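Periplasmic sugar-binding protein (Chloroflexus aurantiacus, PDB 4RXU) binds beta-D-glucopyranose in the cleft between its two lobes and probably serves as the solute-binding component of an ABC-type sugar transporter. Local coordinates at residues Ala240-Gly244 / Asp266-Thr270; Asn193-Ala197 / Lys213-Val218; Ala143-Val147 / Ala176-Leu180. The contacts are given in a common frame with arbitrary orientation. Residues are numbered along the deposited sequence.

Contact 1. Residues Ala240-Gly244 / Asp266-Thr270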
loop_
_atom_site.group_PDB
_atom_site.type_symbol
_atom_site.label_atom_id
_atom_site.label_comp_id
_atom_site.label_asym_id
_atom_site.label_seq_id
_atom_site.Cartn_x
_atom_site.Cartn_y
_atom_site.Cartn_z
ATOM N N ALA A 240 -19.849 21.304 -12.936
ATOM C CA ALA A 240 -20.934 20.694 -12.157
ATOM C C ALA A 240 -21.378 19.358 -12.779
ATOM O O ALA A 240 -21.692 18.388 -12.077
ATOM C CB ALA A 240 -22.116 21.655 -12.010
ATOM N N ALA A 241 -21.337 19.293 -14.105
ATOM C CA ALA A 241 -21.685 18.063 -14.833
ATOM C C ALA A 241 -20.764 16.873 -14.538
ATOM O O ALA A 241 -21.105 15.719 -14.807
ATOM C CB ALA A 241 -21.701 18.332 -16.324
ATOM N N ASP A 242 -19.592 17.180 -14.002
ATOM C CA ASP A 242 -18.595 16.169 -13.636
ATOM C C ASP A 242 -18.658 15.760 -12.171
ATOM O O ASP A 242 -17.814 14.993 -11.700
ATOM C CB ASP A 242 -17.204 16.721 -13.919
ATOM C CG ASP A 242 -17.038 17.143 -15.358
ATOM O OD1 ASP A 242 -17.497 16.409 -16.244
ATOM O OD2 ASP A 242 -16.455 18.217 -15.609
ATOM N N LYS A 243 -19.656 16.270 -11.459
ATOM C CA LYS A 243 -19.775 16.045 -10.039
ATOM C C LYS A 243 -21.066 15.324 -9.749
ATOM O O LYS A 243 -21.365 14.313 -10.384
ATOM C CB LYS A 243 -19.629 17.369 -9.298
ATOM C CG LYS A 243 -18.220 17.893 -9.473
ATOM C CD LYS A 243 -18.040 19.304 -9.019
ATOM C CE LYS A 243 -16.692 19.798 -9.498
ATOM N NZ LYS A 243 -16.369 21.096 -8.891
ATOM N N GLY A 244 -21.831 15.826 -8.788
ATOM C CA GLY A 244 -22.986 15.114 -8.298
ATOM C C GLY A 244 -22.568 13.910 -7.477
ATOM O O GLY A 244 -21.912 14.024 -6.456
ATOM N N ASP A 266 -17.180 20.497 -1.651
ATOM C CA ASP A 266 -17.613 20.982 -2.948
ATOM C C ASP A 266 -19.118 20.818 -2.955
ATOM O O ASP A 266 -19.627 19.695 -2.944
ATOM C CB ASP A 266 -16.942 20.166 -4.050
ATOM C CG ASP A 266 -17.276 20.657 -5.449
ATOM O OD1 ASP A 266 -18.470 20.836 -5.769
ATOM O OD2 ASP A 266 -16.330 20.835 -6.248
ATOM N N LYS A 267 -19.839 21.934 -2.951
ATOM C CA LYS A 267 -21.308 21.892 -2.879
ATOM C C LYS A 267 -21.974 21.125 -4.034
ATOM O O LYS A 267 -23.103 20.652 -3.899
ATOM C CB LYS A 267 -21.876 23.311 -2.770
ATOM C CG LYS A 267 -21.701 24.148 -4.025
ATOM C CD LYS A 267 -22.202 25.571 -3.856
ATOM C CE LYS A 267 -21.988 26.351 -5.144
ATOM N NZ LYS A 267 -22.600 27.702 -5.085
ATOM N N ASP A 268 -21.276 21.009 -5.168
ATOM C CA ASP A 268 -21.835 20.332 -6.361
ATOM C C ASP A 268 -21.612 18.830 -6.314
ATOM O O ASP A 268 -22.133 18.095 -7.147
ATOM C CB ASP A 268 -21.249 20.903 -7.661
ATOM C CG ASP A 268 -21.652 22.359 -7.904
ATOM O OD1 ASP A 268 -22.799 22.712 -7.587
ATOM O OD2 ASP A 268 -20.830 23.140 -8.432
ATOM N N VAL A 269 -20.816 18.378 -5.348
ATOM C CA VAL A 269 -20.669 16.949 -5.055
ATOM C C VAL A 269 -21.740 16.586 -4.036
ATOM O O VAL A 269 -21.646 16.932 -2.853
ATOM C CB VAL A 269 -19.260 16.610 -4.532
ATOM C CG1 VAL A 269 -19.170 15.142 -4.106
ATOM C CG2 VAL A 269 -18.227 16.927 -5.601
ATOM N N THR A 270 -22.780 15.927 -4.517
ATOM C CA THR A 270 -23.914 15.580 -3.652
ATOM C C THR A 270 -23.687 14.301 -2.871
ATOM O O THR A 270 -24.304 14.092 -1.839
ATOM C CB THR A 270 -25.226 15.470 -4.438
ATOM O OG1 THR A 270 -25.063 14.519 -5.503
ATOM C CG2 THR A 270 -25.634 16.875 -4.968
HETATM O O HOH W 1 -18.564 22.592 -10.083
#

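Contact 2. Residues Asn193-Ala197 / Lys213-Val218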
loop_
_atom_site.group_PDB
_atom_site.type_symbol
_atom_site.label_atom_id
_atom_site.label_comp_id
_atom_site.label_asym_id
_atom_site.label_seq_id
_atom_site.Cartn_x
_atom_site.Cartn_y
_atom_site.Cartn_z
ATOM N N ASN A 193 -10.314 13.012 -14.214
ATOM C CA ASN A 193 -9.043 13.636 -13.840
ATOM C C ASN A 193 -7.767 13.033 -14.426
ATOM O O ASN A 193 -6.702 13.133 -13.838
ATOM C CB ASN A 193 -8.913 13.695 -12.331
ATOM C CG ASN A 193 -8.717 12.338 -11.717
ATOM O OD1 ASN A 193 -9.171 11.334 -12.258
ATOM N ND2 ASN A 193 -8.052 12.305 -10.565
ATOM N N SER A 194 -7.865 12.405 -15.586
ATOM C CA SER A 194 -6.659 11.874 -16.210
ATOM C C SER A 194 -6.857 11.660 -17.690
ATOM O O SER A 194 -7.441 10.667 -18.126
ATOM C CB SER A 194 -6.198 10.544 -15.565
ATOM O OG SER A 194 -5.128 9.973 -16.298
ATOM N N SER A 195 -6.327 12.578 -18.481
ATOM C CA SER A 195 -6.367 12.434 -19.921
ATOM C C SER A 195 -5.609 11.202 -20.406
ATOM O O SER A 195 -5.975 10.571 -21.404
ATOM C CB SER A 195 -5.804 13.691 -20.610
ATOM O OG SER A 195 -4.436 13.917 -20.306
ATOM N N GLU A 196 -4.563 10.835 -19.678
ATOM C CA GLU A 196 -3.793 9.667 -20.075
ATOM C C GLU A 196 -4.636 8.410 -19.894
ATOM O O GLU A 196 -4.602 7.517 -20.754
ATOM C CB GLU A 196 -2.494 9.554 -19.276
ATOM C CG GLU A 196 -1.488 10.691 -19.502
ATOM C CD GLU A 196 -0.654 10.586 -20.777
ATOM O OE1 GLU A 196 -0.757 9.584 -21.485
ATOM O OE2 GLU A 196 0.160 11.492 -21.045
ATOM N N ALA A 197 -5.369 8.331 -18.779
ATOM C CA ALA A 197 -6.241 7.184 -18.537
ATOM C C ALA A 197 -7.352 7.125 -19.574
ATOM O O ALA A 197 -7.667 6.050 -20.079
ATOM C CB ALA A 197 -6.819 7.228 -17.148
ATOM N N LYS A 213 2.325 6.739 -16.933
ATOM C CA LYS A 213 1.768 8.018 -17.447
ATOM C C LYS A 213 0.494 8.402 -16.698
ATOM O O LYS A 213 0.272 9.561 -16.392
ATOM C CB LYS A 213 1.465 7.967 -18.950
ATOM C CG LYS A 213 2.702 7.769 -19.807
ATOM C CD LYS A 213 2.434 8.040 -21.264
ATOM C CE LYS A 213 1.743 6.882 -21.913
ATOM N NZ LYS A 213 1.452 7.249 -23.327
ATOM N N ILE A 214 -0.339 7.406 -16.405
ATOM C CA ILE A 214 -1.545 7.668 -15.637
ATOM C C ILE A 214 -1.170 8.065 -14.223
ATOM O O ILE A 214 -1.640 9.092 -13.711
ATOM C CB ILE A 214 -2.521 6.463 -15.616
ATOM C CG1 ILE A 214 -2.970 6.111 -17.042
ATOM C CG2 ILE A 214 -3.730 6.783 -14.745
ATOM C CD1 ILE A 214 -3.696 4.780 -17.091
ATOM N N ILE A 215 -0.310 7.260 -13.603
ATOM C CA ILE A 215 0.090 7.526 -12.227
ATOM C C ILE A 215 0.703 8.914 -12.129
ATOM O O ILE A 215 0.447 9.633 -11.190
ATOM C CB ILE A 215 1.013 6.409 -11.670
ATOM C CG1 ILE A 215 0.196 5.127 -11.547
ATOM C CG2 ILE A 215 1.723 6.829 -10.366
ATOM C CD1 ILE A 215 1.033 3.893 -11.329
ATOM N N GLY A 216 1.475 9.317 -13.126
ATOM C CA GLY A 216 2.075 10.667 -13.085
ATOM C C GLY A 216 1.051 11.777 -12.969
ATOM O O GLY A 216 1.277 12.796 -12.340
ATOM N N GLN A 217 -0.079 11.585 -13.644
ATOM C CA GLN A 217 -1.157 12.582 -13.621
ATOM C C GLN A 217 -1.982 12.565 -12.338
ATOM O O GLN A 217 -2.580 13.589 -11.975
ATOM C CB GLN A 217 -2.105 12.362 -14.786
ATOM C CG GLN A 217 -1.517 12.755 -16.108
ATOM C CD GLN A 217 -2.591 12.822 -17.167
ATOM O OE1 GLN A 217 -3.466 11.966 -17.222
ATOM N NE2 GLN A 217 -2.515 13.816 -18.023
ATOM N N VAL A 218 -2.029 11.413 -11.676
ATOM C CA VAL A 218 -2.930 11.226 -10.519
ATOM C C VAL A 218 -2.202 10.850 -9.228
ATOM O O VAL A 218 -2.826 10.453 -8.265
ATOM C CB VAL A 218 -4.098 10.241 -10.812
ATOM C CG1 VAL A 218 -4.849 10.656 -12.074
ATOM C CG2 VAL A 218 -3.636 8.786 -10.904
HETATM O O HOH W 2 -5.221 14.690 -12.163
#

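Contact 3. Residues Ala143-Val147 / Ala176-Leu180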
loop_
_atom_site.group_PDB
_atom_site.type_symbol
_atom_site.label_atom_id
_atom_site.label_comp_id
_atom_site.label_asym_id
_atom_site.label_seq_id
_atom_site.Cartn_x
_atom_site.Cartn_y
_atom_site.Cartn_z
ATOM N N ALA A 143 -11.504 -1.049 -6.378
ATOM C CA ALA A 143 -12.326 -0.808 -7.562
ATOM C C ALA A 143 -13.690 -1.500 -7.508
ATOM O O ALA A 143 -14.708 -0.927 -7.919
ATOM C CB ALA A 143 -11.578 -1.230 -8.810
ATOM N N GLN A 144 -13.699 -2.734 -7.023
ATOM C CA GLN A 144 -14.926 -3.517 -6.964
ATOM C C GLN A 144 -15.963 -2.832 -6.060
ATOM O O GLN A 144 -17.140 -2.807 -6.384
ATOM C CB GLN A 144 -14.641 -4.957 -6.524
ATOM C CG GLN A 144 -15.826 -5.880 -6.733
ATOM C CD GLN A 144 -16.135 -6.056 -8.204
ATOM O OE1 GLN A 144 -15.276 -6.480 -8.974
ATOM N NE2 GLN A 144 -17.348 -5.705 -8.603
ATOM N N TYR A 145 -15.505 -2.227 -4.968
ATOM C CA TYR A 145 -16.391 -1.472 -4.087
ATOM C C TYR A 145 -17.074 -0.339 -4.866
ATOM O O TYR A 145 -18.288 -0.155 -4.786
ATOM C CB TYR A 145 -15.651 -0.916 -2.852
ATOM C CG TYR A 145 -16.601 -0.153 -1.972
ATOM C CD1 TYR A 145 -16.865 1.193 -2.224
ATOM C CD2 TYR A 145 -17.274 -0.779 -0.934
ATOM C CE1 TYR A 145 -17.771 1.907 -1.460
ATOM C CE2 TYR A 145 -18.181 -0.079 -0.152
ATOM C CZ TYR A 145 -18.420 1.253 -0.419
ATOM O OH TYR A 145 -19.319 1.943 0.336
ATOM N N LEU A 146 -16.304 0.375 -5.677
ATOM C CA LEU A 146 -16.843 1.473 -6.456
ATOM C C LEU A 146 -17.869 0.951 -7.455
ATOM O O LEU A 146 -18.983 1.485 -7.575
ATOM C CB LEU A 146 -15.744 2.240 -7.166
ATOM C CG LEU A 146 -14.774 2.955 -6.214
ATOM C CD1 LEU A 146 -13.651 3.590 -7.013
ATOM C CD2 LEU A 146 -15.395 4.033 -5.323
ATOM N N VAL A 147 -17.478 -0.098 -8.171
ATOM C CA VAL A 147 -18.365 -0.719 -9.160
ATOM C C VAL A 147 -19.684 -1.172 -8.513
ATOM O O VAL A 147 -20.782 -0.928 -9.053
ATOM C CB VAL A 147 -17.675 -1.917 -9.850
ATOM C CG1 VAL A 147 -18.644 -2.631 -10.765
ATOM C CG2 VAL A 147 -16.478 -1.455 -10.684
ATOM N N ALA A 176 -6.871 -2.363 -9.568
ATOM C CA ALA A 176 -8.058 -1.507 -9.741
ATOM C C ALA A 176 -8.445 -1.340 -11.201
ATOM O O ALA A 176 -9.619 -1.418 -11.570
ATOM C CB ALA A 176 -7.824 -0.140 -9.106
ATOM N N TRP A 177 -7.449 -1.086 -12.037
ATOM C CA TRP A 177 -7.690 -0.842 -13.457
ATOM C C TRP A 177 -8.377 -2.031 -14.109
ATOM O O TRP A 177 -9.243 -1.877 -14.984
ATOM C CB TRP A 177 -6.372 -0.588 -14.181
ATOM C CG TRP A 177 -6.542 -0.235 -15.638
ATOM C CD1 TRP A 177 -6.285 -1.040 -16.703
ATOM C CD2 TRP A 177 -7.024 1.017 -16.176
ATOM N NE1 TRP A 177 -6.566 -0.367 -17.876
ATOM C CE2 TRP A 177 -6.998 0.903 -17.581
ATOM C CE3 TRP A 177 -7.438 2.233 -15.605
ATOM C CZ2 TRP A 177 -7.397 1.957 -18.429
ATOM C CZ3 TRP A 177 -7.821 3.282 -16.440
ATOM C CH2 TRP A 177 -7.801 3.135 -17.838
ATOM N N LYS A 178 -7.971 -3.227 -13.703
ATOM C CA LYS A 178 -8.524 -4.424 -14.324
ATOM C C LYS A 178 -9.968 -4.693 -13.936
ATOM O O LYS A 178 -10.618 -5.520 -14.568
ATOM C CB LYS A 178 -7.597 -5.619 -14.147
ATOM C CG LYS A 178 -6.249 -5.311 -14.811
ATOM C CD LYS A 178 -5.506 -6.541 -15.176
ATOM C CE LYS A 178 -4.389 -6.301 -16.160
ATOM N NZ LYS A 178 -3.546 -7.520 -16.086
ATOM N N VAL A 179 -10.463 -3.965 -12.932
ATOM C CA VAL A 179 -11.888 -3.934 -12.611
ATOM C C VAL A 179 -12.576 -2.713 -13.213
ATOM O O VAL A 179 -13.695 -2.806 -13.740
ATOM C CB VAL A 179 -12.087 -3.980 -11.073
ATOM C CG1 VAL A 179 -13.528 -3.680 -10.671
ATOM C CG2 VAL A 179 -11.646 -5.331 -10.520
ATOM N N LEU A 180 -11.932 -1.561 -13.115
ATOM C CA LEU A 180 -12.560 -0.344 -13.620
ATOM C C LEU A 180 -12.628 -0.226 -15.146
ATOM O O LEU A 180 -13.597 0.305 -15.679
ATOM C CB LEU A 180 -11.895 0.913 -13.047
ATOM C CG LEU A 180 -11.924 1.082 -11.536
ATOM C CD1 LEU A 180 -10.949 2.171 -11.101
ATOM C CD2 LEU A 180 -13.321 1.392 -11.038
#

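Contact 1. Residues Ala240-Gly244 / Asp266-Thr270
At the edge of the parallel sheet that contains strands 246-249 and 269-274, the turn entering the first of these strands meets the turn entering the second, and the backbone clasps them together. Gly244 N donates to Asp268 O at 2.8 Å with an N-H...O angle of 145°, and Thr270 N donates to Gly244 O at 2.9 Å (130°), so Gly244 bonds to the two residues flanking Val269. Gly244 has phi/psi of 72/-119, and its positive phi favours glycine. In this Rossmann-like lobe of a periplasmic binding protein, the two strands are linked by a beta-alpha-beta crossover through helix 253-264. A type I turn runs from Asp266 to Val269, and Asp266 OD1 accepts from Asp268 N at 2.9 Å, forming an Asx turn. The other carboxylate oxygen, Asp266 OD2, forms a salt bridge with Lys243 NZ at 2.7 Å. Lys243 NZ also donates to Leu235 O and to a water, 2.9 Å away, which in turn donates to Asp268 OD2 at 2.9 Å.

Contact 2. Residues Asn193-Ala197 / Lys213-Val218
This partly buried contact, polar on one side and apolar on the other, joins the start of helix 195-199 to the C-terminal part of helix 208-218, two helices that follow strand 189-191. The Gln217 side chain takes part in all three direct hydrogen bonds between the segments. Gln217 OE1 accepts from Ser194 OG at 2.8 Å and from Glu196 N at 2.9 Å (N-H...O angle 164°), while Gln217 NE2 donates to Ser195 OG at 3.0 Å, nearly straight at 174°. Ser194 is the N-cap residue of helix 195-199: its OG accepts from Ala197 N at 3.0 Å while its hydroxyl donates to Gln217 OE1. Because Glu196 N lies in the first turn, the glutamine ties the start of that helix to helix 208-218. Beside these polar groups Ile214 CG2 meets Ala197 CB at 3.9 Å and Val218 CG1 meets Ser194 CB at 3.7 Å; Phe173 and Trp177 of helix 167-185 cover Ile214 and Ala197 respectively. Glu196 OE1 and Lys213 NZ form a long salt bridge of 3.7 Å. A water donates to Asn193 O at 2.7 Å and Gln217 O at 2.9 Å, whereas Asn193 ND2 bonds to Leu159 O and Asn234 OD1.

Contact 3. Residues Ala143-Val147 / Ala176-Leu180
Segments 143-147 and 176-180 are both helical and run in nearly the same direction: their axes approach to 9.0 Å with 24° between the N-to-C directions. The CA atoms come nearest at Ala143 and Ala176, 4.8 Å apart, a close approach that the small alanine side chains permit. Ala143 CB lies 3.4 Å from Ala176 O and 3.9 Å from Ala176 CB, and it also reaches Val179 CB and Leu180 CG, each at 3.6 Å, so this one methyl group fits among three residues of the facing helix. One turn on, Val147 CG2 packs against Val179 CG1 at 3.7 Å and more loosely against Leu180 CD2 at 4.3 Å. Gln144 OE1 lies 3.7 Å from Val179 CG1, while Gln144 NE2 bonds to Asp148 OD1 in its own helix. The two helices flank strand 155-159 in the chain and lie on the parallel sheet of their lobe: Ala176 and Leu180 touch Leu249, Leu146 touches Phe273, and Phe189 contacts both Val147 and Leu180. No hydrogen bond or salt bridge crosses between the segments, so their direct contact rests on van der Waals fit and buried apolar surface rather than on directional bonds.

In the fold
All three contacts belong to the lobe built on the parallel sheet that contains strands 246-249 and 269-274, but their burial differs. Contact 1 is at the surface, with no buried residue among its seven touching residues, and relies on backbone bonds and charge. Contacts 2 and 3 are partly buried helix pairs: the former mixes side-chain hydrogen bonds at a capped helix start with apolar packing, the latter is almost wholly apolar. These two share helix 167-185, which contributes segment 176-180 to contact 3 and Trp177 to the packing around Ala197 in contact 2; Trp177 CH2 lies 3.7 Å from Ala197 O. Contact 1 touches neither, its nearest atoms being about 8 Å from contact 2 and about 12 Å from contact 3.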